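Local coordinates for protein PBP5 (Haemophilus influenzae, PDB 3A3J) that removes the C-terminal D-alanyl residue from sugar-peptide precursors of the bacterial cell wall, as a D-alanyl-D-alanine carboxypeptidase of the penicillin-binding protein group, at residues A[270-275]-A[340-344]; A[286-290]-A[331-335]. The contacts are given in a common frame with arbitrary orientation. Residues are numbered along the deposited sequence.

Interaction 1 of 2, residues A[270-275]-A[340-344]; sequences VYYGDK and NDVGE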
ATOM      1  N   VAL A 270       8.299  25.483  30.728  1.00 34.68           N
ATOM      2  CA  VAL A 270       7.833  24.389  31.611  1.00 34.63           C
ATOM      3  C   VAL A 270       7.801  24.844  33.111  1.00 35.09           C
ATOM      4  O   VAL A 270       8.734  25.519  33.583  1.00 34.61           O
ATOM      5  CB  VAL A 270       8.776  23.190  31.506  1.00 34.71           C
ATOM      6  CG1 VAL A 270       8.268  21.992  32.389  1.00 36.30           C
ATOM      7  CG2 VAL A 270       8.863  22.765  30.053  1.00 36.29           C
ATOM      8  N   TYR A 271       6.767  24.448  33.854  1.00 34.52           N
ATOM      9  CA  TYR A 271       6.641  24.875  35.254  1.00 35.48           C
ATOM     10  C   TYR A 271       7.171  23.812  36.190  1.00 35.83           C
ATOM     11  O   TYR A 271       6.854  22.612  36.049  1.00 34.78           O
ATOM     12  CB  TYR A 271       5.175  25.205  35.585  1.00 35.81           C
ATOM     13  CG  TYR A 271       4.796  26.489  34.919  1.00 34.73           C
ATOM     14  CD1 TYR A 271       4.324  26.504  33.620  1.00 37.46           C
ATOM     15  CD2 TYR A 271       5.026  27.693  35.552  1.00 37.24           C
ATOM     16  CE1 TYR A 271       4.031  27.695  32.980  1.00 38.94           C
ATOM     17  CE2 TYR A 271       4.740  28.877  34.959  1.00 37.12           C
ATOM     18  CZ  TYR A 271       4.230  28.882  33.655  1.00 38.42           C
ATOM     19  OH  TYR A 271       3.931  30.088  33.057  1.00 37.64           O
ATOM     20  N   TYR A 272       8.041  24.247  37.101  1.00 36.36           N
ATOM     21  CA  TYR A 272       8.413  23.376  38.224  1.00 36.66           C
ATOM     22  C   TYR A 272       9.243  22.121  37.834  1.00 38.36           C
ATOM     23  O   TYR A 272       8.932  21.027  38.278  1.00 37.35           O
ATOM     24  CB  TYR A 272       7.125  22.894  38.929  1.00 34.96           C
ATOM     25  CG  TYR A 272       6.116  23.978  39.278  1.00 32.25           C
ATOM     26  CD1 TYR A 272       6.520  25.199  39.853  1.00 30.13           C
ATOM     27  CD2 TYR A 272       4.774  23.772  39.071  1.00 30.41           C
ATOM     28  CE1 TYR A 272       5.572  26.196  40.210  1.00 25.68           C
ATOM     29  CE2 TYR A 272       3.821  24.750  39.420  1.00 31.47           C
ATOM     30  CZ  TYR A 272       4.252  25.945  39.981  1.00 28.43           C
ATOM     31  OH  TYR A 272       3.348  26.879  40.300  1.00 29.38           O
ATOM     32  N   GLY A 273      10.276  22.249  37.003  1.00 41.07           N
ATOM     33  CA  GLY A 273      11.078  21.060  36.650  1.00 42.90           C
ATOM     34  C   GLY A 273      12.549  21.389  36.559  1.00 44.56           C
ATOM     35  O   GLY A 273      12.942  22.512  36.886  1.00 43.20           O
ATOM     36  N   ASP A 274      13.371  20.444  36.081  1.00 46.59           N
ATOM     37  CA  ASP A 274      14.829  20.702  36.009  1.00 48.35           C
ATOM     38  C   ASP A 274      15.250  21.747  34.997  1.00 48.45           C
ATOM     39  O   ASP A 274      16.326  22.286  35.141  1.00 49.19           O
ATOM     40  CB  ASP A 274      15.673  19.446  35.725  1.00 49.98           C
ATOM     41  CG  ASP A 274      14.853  18.168  35.680  1.00 54.03           C
ATOM     42  OD1 ASP A 274      14.967  17.357  36.641  1.00 59.63           O
ATOM     43  OD2 ASP A 274      14.106  17.973  34.688  1.00 54.22           O
ATOM     44  N   LYS A 275      14.518  21.993  33.920  1.00 47.72           N
ATOM     45  CA  LYS A 275      14.867  23.208  33.163  1.00 48.55           C
ATOM     46  C   LYS A 275      13.649  24.092  33.044  1.00 47.30           C
ATOM     47  O   LYS A 275      12.566  23.707  33.420  1.00 46.03           O
ATOM     48  CB  LYS A 275      15.408  22.982  31.729  1.00 49.44           C
ATOM     49  CG  LYS A 275      16.582  22.058  31.582  1.00 52.59           C
ATOM     50  CD  LYS A 275      16.094  20.659  31.349  1.00 56.67           C
ATOM     51  CE  LYS A 275      17.172  19.667  31.741  1.00 60.74           C
ATOM     52  NZ  LYS A 275      16.540  18.314  31.756  1.00 63.50           N
ATOM     53  N   ASN A 340      12.881  16.329  24.608  1.00 46.51           N
ATOM     54  CA  ASN A 340      13.825  15.911  25.649  1.00 47.73           C
ATOM     55  C   ASN A 340      13.106  15.676  26.994  1.00 47.75           C
ATOM     56  O   ASN A 340      12.004  16.243  27.225  1.00 47.26           O
ATOM     57  CB  ASN A 340      15.022  16.893  25.745  1.00 48.89           C
ATOM     58  CG  ASN A 340      14.828  18.226  24.907  1.00 53.34           C
ATOM     59  OD1 ASN A 340      14.096  19.196  25.312  1.00 55.69           O
ATOM     60  ND2 ASN A 340      15.531  18.293  23.762  1.00 53.44           N
ATOM     61  N   ASP A 341      13.668  14.817  27.857  1.00 47.39           N
ATOM     62  CA  ASP A 341      13.084  14.573  29.192  1.00 47.51           C
ATOM     63  C   ASP A 341      13.162  15.869  30.051  1.00 47.60           C
ATOM     64  O   ASP A 341      14.153  16.597  29.947  1.00 47.05           O
ATOM     65  CB  ASP A 341      13.833  13.482  29.942  1.00 48.27           C
ATOM     66  CG  ASP A 341      13.321  12.077  29.659  1.00 49.59           C
ATOM     67  OD1 ASP A 341      12.187  11.875  29.148  1.00 47.87           O
ATOM     68  OD2 ASP A 341      14.090  11.144  29.996  1.00 51.97           O
ATOM     69  N   VAL A 342      12.111  16.152  30.842  1.00 47.07           N
ATOM     70  CA  VAL A 342      12.159  17.158  31.927  1.00 47.31           C
ATOM     71  C   VAL A 342      11.654  16.530  33.261  1.00 48.11           C
ATOM     72  O   VAL A 342      10.465  16.186  33.433  1.00 46.52           O
ATOM     73  CB  VAL A 342      11.360  18.440  31.592  1.00 47.21           C
ATOM     74  CG1 VAL A 342      11.496  19.506  32.720  1.00 46.21           C
ATOM     75  CG2 VAL A 342      11.884  19.024  30.333  1.00 47.65           C
ATOM     76  N   GLY A 343      12.574  16.342  34.197  1.00 48.55           N
ATOM     77  CA  GLY A 343      12.187  15.686  35.427  1.00 51.32           C
ATOM     78  C   GLY A 343      11.768  16.676  36.512  1.00 52.77           C
ATOM     79  O   GLY A 343      11.602  17.886  36.278  1.00 51.09           O
ATOM     80  N   GLU A 344      11.653  16.115  37.708  1.00 55.03           N
ATOM     81  CA  GLU A 344      11.415  16.837  38.958  1.00 57.07           C
ATOM     82  C   GLU A 344       9.897  16.879  38.999  1.00 57.65           C
ATOM     83  O   GLU A 344       9.225  16.476  39.958  1.00 58.27           O
ATOM     84  CB  GLU A 344      12.138  18.208  38.993  1.00 56.62           C
ATOM     85  CG  GLU A 344      11.509  19.223  39.923  1.00 59.54           C
ATOM     86  CD  GLU A 344      12.533  20.162  40.561  1.00 63.20           C
ATOM     87  OE1 GLU A 344      12.981  21.088  39.847  1.00 63.41           O
ATOM     88  OE2 GLU A 344      12.884  19.964  41.766  1.00 60.38           O
ATOM     89  OXT GLU A 344       9.316  17.228  37.967  1.00 59.06           O
TER
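A single backbone hydrogen bond pins the end of the chain to the strand end and turn of residues 270-275: Asp-274 N donates to Gly-343 O over 3.1 Å. A weak hydrogen bond from Lys-275 NZ reaches Asp-341 O (3.5 Å). The carboxylate of Asp-341 leads away from the turn and accepts a hydrogen bond from Lys-315 N. By CA positions Gly-273 comes nearest the tail, its CA 4.8 Å from Glu-344 CA and 3.2 Å from Gly-343 O, and a CB on Gly-273 would clash with that carbonyl and with Val-342. Beyond it, the aliphatic part of Glu-344 covers the turn, its CG 3.5 Å from Tyr-272 O. On the apolar side of the contact, Val-270 CG1 and Val-342 CG1 touch at 4.1 Å, and both valines also pack on Leu-313 and Val-278. The whole is a C-terminal tail lying along the turn of a beta hairpin, strands 264-271 and 277-281, at the outer end of the all-beta C-terminal domain.

Interaction 2 of 2, residues A[286-290]-A[331-335]; sequences HFITI and IASAN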
ATOM      1  N   HIS A 286       5.903  13.994   8.739  1.00 37.25           N
ATOM      2  CA  HIS A 286       4.473  14.125   8.539  1.00 37.38           C
ATOM      3  C   HIS A 286       4.276  14.859   7.225  1.00 37.89           C
ATOM      4  O   HIS A 286       5.148  15.654   6.839  1.00 38.02           O
ATOM      5  CB  HIS A 286       3.809  14.963   9.639  1.00 36.86           C
ATOM      6  CG  HIS A 286       2.319  14.905   9.595  1.00 36.14           C
ATOM      7  ND1 HIS A 286       1.588  13.964  10.292  1.00 37.77           N
ATOM      8  CD2 HIS A 286       1.413  15.653   8.916  1.00 36.39           C
ATOM      9  CE1 HIS A 286       0.295  14.123  10.032  1.00 35.10           C
ATOM     10  NE2 HIS A 286       0.164  15.139   9.191  1.00 36.73           N
ATOM     11  N   PHE A 287       3.147  14.601   6.552  1.00 37.39           N
ATOM     12  CA  PHE A 287       2.954  15.071   5.168  1.00 37.25           C
ATOM     13  C   PHE A 287       1.526  15.438   5.046  1.00 37.86           C
ATOM     14  O   PHE A 287       0.674  14.788   5.640  1.00 38.34           O
ATOM     15  CB  PHE A 287       3.247  13.999   4.097  1.00 35.95           C
ATOM     16  CG  PHE A 287       4.684  13.523   4.069  1.00 35.21           C
ATOM     17  CD1 PHE A 287       5.619  14.135   3.244  1.00 31.39           C
ATOM     18  CD2 PHE A 287       5.071  12.410   4.809  1.00 30.38           C
ATOM     19  CE1 PHE A 287       6.913  13.703   3.195  1.00 30.09           C
ATOM     20  CE2 PHE A 287       6.372  11.988   4.771  1.00 33.18           C
ATOM     21  CZ  PHE A 287       7.295  12.620   3.972  1.00 33.56           C
ATOM     22  N   ILE A 288       1.235  16.476   4.286  1.00 37.78           N
ATOM     23  CA  ILE A 288      -0.163  16.758   4.083  1.00 40.01           C
ATOM     24  C   ILE A 288      -0.426  16.923   2.603  1.00 40.44           C
ATOM     25  O   ILE A 288       0.487  17.161   1.810  1.00 41.30           O
ATOM     26  CB  ILE A 288      -0.669  17.982   4.932  1.00 40.42           C
ATOM     27  CG1 ILE A 288      -0.033  19.287   4.450  1.00 40.49           C
ATOM     28  CG2 ILE A 288      -0.416  17.727   6.417  1.00 39.56           C
ATOM     29  CD1 ILE A 288      -0.921  20.546   4.815  1.00 46.24           C
ATOM     30  N   THR A 289      -1.669  16.754   2.229  1.00 41.01           N
ATOM     31  CA  THR A 289      -2.037  16.923   0.860  1.00 42.67           C
ATOM     32  C   THR A 289      -3.041  18.080   0.734  1.00 42.64           C
ATOM     33  O   THR A 289      -4.078  18.078   1.375  1.00 42.32           O
ATOM     34  CB  THR A 289      -2.644  15.588   0.326  1.00 43.32           C
ATOM     35  OG1 THR A 289      -1.663  14.540   0.437  1.00 43.40           O
ATOM     36  CG2 THR A 289      -3.135  15.742  -1.135  1.00 42.87           C
ATOM     37  N   ILE A 290      -2.737  19.040  -0.134  1.00 44.02           N
ATOM     38  CA  ILE A 290      -3.549  20.269  -0.301  1.00 45.06           C
ATOM     39  C   ILE A 290      -3.802  20.570  -1.778  1.00 45.06           C
ATOM     40  O   ILE A 290      -3.126  20.014  -2.619  1.00 45.00           O
ATOM     41  CB  ILE A 290      -2.764  21.459   0.278  1.00 45.31           C
ATOM     42  CG1 ILE A 290      -1.433  21.610  -0.495  1.00 46.77           C
ATOM     43  CG2 ILE A 290      -2.557  21.259   1.794  1.00 44.12           C
ATOM     44  CD1 ILE A 290      -0.173  21.731   0.375  1.00 47.61           C
ATOM     45  N   ILE A 331      -7.458  21.807   7.941  1.00 54.82           N
ATOM     46  CA  ILE A 331      -7.444  20.817   6.914  1.00 53.83           C
ATOM     47  C   ILE A 331      -6.758  19.531   7.330  1.00 53.86           C
ATOM     48  O   ILE A 331      -7.097  18.465   6.818  1.00 53.87           O
ATOM     49  CB  ILE A 331      -6.898  21.386   5.607  1.00 54.11           C
ATOM     50  CG1 ILE A 331      -5.431  21.761   5.730  1.00 51.31           C
ATOM     51  CG2 ILE A 331      -7.735  22.625   5.172  1.00 54.97           C
ATOM     52  CD1 ILE A 331      -4.936  22.269   4.430  1.00 46.75           C
ATOM     53  N   ALA A 332      -5.858  19.624   8.307  1.00 52.76           N
ATOM     54  CA  ALA A 332      -4.949  18.528   8.661  1.00 51.75           C
ATOM     55  C   ALA A 332      -4.228  18.843   9.974  1.00 51.31           C
ATOM     56  O   ALA A 332      -3.840  19.983  10.200  1.00 51.52           O
ATOM     57  CB  ALA A 332      -3.912  18.357   7.556  1.00 51.00           C
ATOM     58  N   SER A 333      -3.987  17.827  10.796  1.00 50.67           N
ATOM     59  CA  SER A 333      -3.322  18.008  12.082  1.00 49.36           C
ATOM     60  C   SER A 333      -2.309  16.887  12.312  1.00 48.68           C
ATOM     61  O   SER A 333      -2.180  16.003  11.490  1.00 49.92           O
ATOM     62  CB  SER A 333      -4.361  18.024  13.206  1.00 49.17           C
ATOM     63  OG  SER A 333      -4.464  16.752  13.808  1.00 50.58           O
ATOM     64  N   ALA A 334      -1.590  16.916  13.426  1.00 47.34           N
ATOM     65  CA  ALA A 334      -0.556  15.941  13.717  1.00 45.50           C
ATOM     66  C   ALA A 334      -0.047  16.186  15.127  1.00 45.03           C
ATOM     67  O   ALA A 334       0.061  17.328  15.551  1.00 45.36           O
ATOM     68  CB  ALA A 334       0.572  16.113  12.768  1.00 45.36           C
ATOM     69  N   ASN A 335       0.315  15.127  15.831  1.00 42.81           N
ATOM     70  CA  ASN A 335       0.754  15.251  17.192  1.00 42.41           C
ATOM     71  C   ASN A 335       2.001  16.079  17.349  1.00 40.55           C
ATOM     72  O   ASN A 335       2.806  16.161  16.460  1.00 39.70           O
ATOM     73  CB  ASN A 335       0.951  13.874  17.830  1.00 41.88           C
ATOM     74  CG  ASN A 335      -0.333  13.143  17.965  1.00 42.72           C
ATOM     75  OD1 ASN A 335      -1.424  13.740  17.930  1.00 46.21           O
ATOM     76  ND2 ASN A 335      -0.240  11.850  18.126  1.00 45.00           N
TER
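This is face-to-face packing of two beta layers in the C-terminal domain, a sandwich-like contact rather than strand pairing. Strand 286-290, which pairs through its backbone with strand 253-259, lies against strand 331-335 of the larger mixed sheet. The short axes run nearly antiparallel, at 175°, yet come no closer than 7.9 Å, and no hydrogen bond crosses the gap; side chains fill it instead. On one layer the alternation of a beta strand turns His-286 and Ile-288 inward, while Phe-287, between them, packs against Asn-18 and Ser-19. On the other, Ala-332 and Ala-334 point toward the partner and Ser-333 away. A classic beta bulge at Ile-331 and Ala-332, both opposite Tyr-324, lets two successive side chains face the same layer. Ile-331 CD1 accordingly meets Ile-290 CG2 at 3.7 Å, and Ala-332 CB meets Ile-288 CG2, also at 3.7 Å. At the far end, Ala-334 CB sits over the imidazole face of His-286 in a CH-pi contact, 3.5 Å from the ring centroid.

In the fold
The two contacts show one small beta domain combining a backbone-bonded tail (interaction 1) with side-chain packing between layers that no hydrogen bond crosses (interaction 2). Interaction 2 is nested within the chain loop that interaction 1 closes, and strand 329-338 connects them: it supplies the mixed-sheet strand of interaction 2, then runs into the tail of interaction 1. Their centres are about 29 Å apart and their nearest atoms about 13 Å. The centre of interaction 2 lies about 19 Å, and that of interaction 1 about 41 Å, from the centre of the chain. Both are remote from the active-site residues Ser-36, Lys-39 and Ser-99 and from the substrate-binding Lys-202, all in the carboxypeptidase domain.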